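Side-chain contact in mitochondrial dynamics protein MID49 (Mus musculus, PDB 4WOY), which promotes mitochondrial fission by recruiting dynamin-related protein 1 to the mitochondrial outer membrane surface and regulates its GTPase activity: residues G111-P114 / W115-F118. The protein carries 1 engineered substitution. Sequence-based numbering, arbitrary orientation.
Sequences GCSP and WDRF
Gly111 meets the carboxylate of Asp116 through its backbone. Gly111 N donates to Asp116 OD2 at 2.5 Å, a very short bond whose exact length is doubtful. A phi of 110° at Gly111 suits a residue without a side chain.

Ser113 is the hub. Its N donates to Asp116 OD2 at 3.2 Å, reaching that oxygen from well above the carboxylate plane. Asp116 CG lies anti to the carbonyl carbon (chi1 -72°), which turns the carboxylate back over the loop. Asp116 OD1 packs against Ser113 CB at 3.6 Å. In return, Asp116 N donates to Ser113 O at 2.9 Å, closing a type I beta-turn with Pro114 and Trp115 at its corners. Ser113 OG accepts from Trp115 N at 3.1 Å, making an ST turn. The same hydroxyl is hydrogen-bonded to Glu78.

Pro114 sets its CG over one face of the Trp115 indole, 4.4 Å from CD1. Pro114 O lies 3.7 Å from Arg117 CG, which in turn sits over the centre of the Phe118 ring. Phe118 N donates to Trp115 O, so a second turn overlaps the first, and residues 116-117 lie in 3-10 geometry. The indole NE1 bonds to Glu76 O, Phe48 meets the indole edge-to-face, and the Phe118 side chain rests on helix 126-139.

The segment belongs to the loop between strands 97-102 and 119-120 of the nucleotidyltransferase-like region. Two backbone N-H groups converge on Asp116 OD2 and tie residues 111 and 113 to 116 across the loop. Asp116 OD1 forms a salt bridge with Arg102. This set of partners is consistent with an ionised Asp116, its charge balanced by the arginine.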
ATOM      1  N   GLY A 111       4.332  31.440   6.255  1.00 41.03           N
ATOM      2  CA  GLY A 111       3.416  31.820   7.323  1.00 41.21           C
ATOM      3  C   GLY A 111       1.996  32.053   6.838  1.00 47.08           C
ATOM      4  O   GLY A 111       1.050  31.986   7.614  1.00 49.95           O
ATOM      5  N   CYS A 112       1.837  32.307   5.544  1.00 44.45           N
ATOM      6  CA  CYS A 112       0.506  32.475   4.974  1.00 43.79           C
ATOM      7  C   CYS A 112      -0.235  31.145   4.952  1.00 42.17           C
ATOM      8  O   CYS A 112      -1.446  31.118   4.936  1.00 55.08           O
ATOM      9  CB  CYS A 112       0.605  33.062   3.571  1.00 44.72           C
ATOM     10  SG  CYS A 112       1.058  34.814   3.620  1.00 51.28           S
ATOM     11  N   SER A 113       0.507  30.044   4.934  1.00 39.79           N
ATOM     12  CA  SER A 113      -0.080  28.711   4.985  1.00 38.26           C
ATOM     13  C   SER A 113       0.297  27.958   6.258  1.00 41.69           C
ATOM     14  O   SER A 113       1.459  27.967   6.660  1.00 41.93           O
ATOM     15  CB  SER A 113       0.352  27.889   3.783  1.00 36.66           C
ATOM     16  OG  SER A 113      -0.000  26.531   3.994  1.00 39.43           O
ATOM     17  N   PRO A 114      -0.685  27.277   6.876  1.00 41.04           N
ATOM     18  CA  PRO A 114      -0.432  26.475   8.080  1.00 36.63           C
ATOM     19  C   PRO A 114       0.559  25.353   7.813  1.00 38.75           C
ATOM     20  O   PRO A 114       1.231  24.887   8.730  1.00 40.01           O
ATOM     21  CB  PRO A 114      -1.830  25.914   8.434  1.00 37.27           C
ATOM     22  CG  PRO A 114      -2.615  25.980   7.111  1.00 37.27           C
ATOM     23  CD  PRO A 114      -2.112  27.228   6.463  1.00 38.24           C
ATOM     24  N   TRP A 115       0.680  24.938   6.561  1.00 33.40           N
ATOM     25  CA  TRP A 115       1.637  23.907   6.242  1.00 31.70           C
ATOM     26  C   TRP A 115       3.086  24.436   6.190  1.00 41.33           C
ATOM     27  O   TRP A 115       4.036  23.633   6.100  1.00 36.65           O
ATOM     28  CB  TRP A 115       1.271  23.250   4.911  1.00 30.96           C
ATOM     29  CG  TRP A 115      -0.116  22.659   4.883  1.00 31.24           C
ATOM     30  CD1 TRP A 115      -1.168  23.065   4.098  1.00 36.88           C
ATOM     31  CD2 TRP A 115      -0.604  21.550   5.670  1.00 38.57           C
ATOM     32  NE1 TRP A 115      -2.274  22.278   4.350  1.00 33.84           N
ATOM     33  CE2 TRP A 115      -1.955  21.346   5.308  1.00 36.65           C
ATOM     34  CE3 TRP A 115      -0.036  20.730   6.658  1.00 33.67           C
ATOM     35  CZ2 TRP A 115      -2.744  20.348   5.900  1.00 36.42           C
ATOM     36  CZ3 TRP A 115      -0.821  19.729   7.234  1.00 34.38           C
ATOM     37  CH2 TRP A 115      -2.157  19.548   6.850  1.00 41.95           C
ATOM     38  N   ASP A 116       3.263  25.764   6.222  1.00 38.91           N
ATOM     39  CA  ASP A 116       4.612  26.341   6.085  1.00 47.75           C
ATOM     40  C   ASP A 116       5.576  25.903   7.209  1.00 41.22           C
ATOM     41  O   ASP A 116       6.786  25.823   6.981  1.00 34.25           O
ATOM     42  CB  ASP A 116       4.582  27.870   6.041  1.00 44.94           C
ATOM     43  CG  ASP A 116       4.026  28.415   4.745  1.00 43.58           C
ATOM     44  OD1 ASP A 116       3.924  27.663   3.753  1.00 38.55           O
ATOM     45  OD2 ASP A 116       3.704  29.618   4.720  1.00 46.88           O
ATOM     46  N   ARG A 117       5.054  25.582   8.393  1.00 33.28           N
ATOM     47  CA  ARG A 117       5.927  25.144   9.485  1.00 35.21           C
ATOM     48  C   ARG A 117       6.621  23.799   9.186  1.00 35.21           C
ATOM     49  O   ARG A 117       7.588  23.432   9.858  1.00 41.44           O
ATOM     50  CB  ARG A 117       5.161  25.041  10.788  1.00 34.60           C
ATOM     51  CG  ARG A 117       4.165  23.951  10.788  1.00 44.49           C
ATOM     52  CD  ARG A 117       3.570  23.793  12.164  1.00 50.28           C
ATOM     53  NE  ARG A 117       4.422  22.971  13.005  1.00 51.12           N
ATOM     54  CZ  ARG A 117       3.999  22.357  14.105  1.00 55.55           C
ATOM     55  NH1 ARG A 117       2.730  22.479  14.497  1.00 53.01           N
ATOM     56  NH2 ARG A 117       4.845  21.614  14.808  1.00 60.58           N
ATOM     57  N   PHE A 118       6.126  23.074   8.185  1.00 37.01           N
ATOM     58  CA  PHE A 118       6.747  21.826   7.764  1.00 34.40           C
ATOM     59  C   PHE A 118       7.663  22.024   6.574  1.00 33.66           C
ATOM     60  O   PHE A 118       8.095  21.057   5.941  1.00 29.02           O
ATOM     61  CB  PHE A 118       5.665  20.793   7.450  1.00 39.11           C
ATOM     62  CG  PHE A 118       4.683  20.637   8.558  1.00 37.91           C
ATOM     63  CD1 PHE A 118       5.068  20.017   9.750  1.00 34.07           C
ATOM     64  CD2 PHE A 118       3.401  21.174   8.450  1.00 33.01           C
ATOM     65  CE1 PHE A 118       4.166  19.895  10.809  1.00 42.06           C
ATOM     66  CE2 PHE A 118       2.496  21.059   9.504  1.00 38.30           C
ATOM     67  CZ  PHE A 118       2.888  20.420  10.695  1.00 37.76           C
TER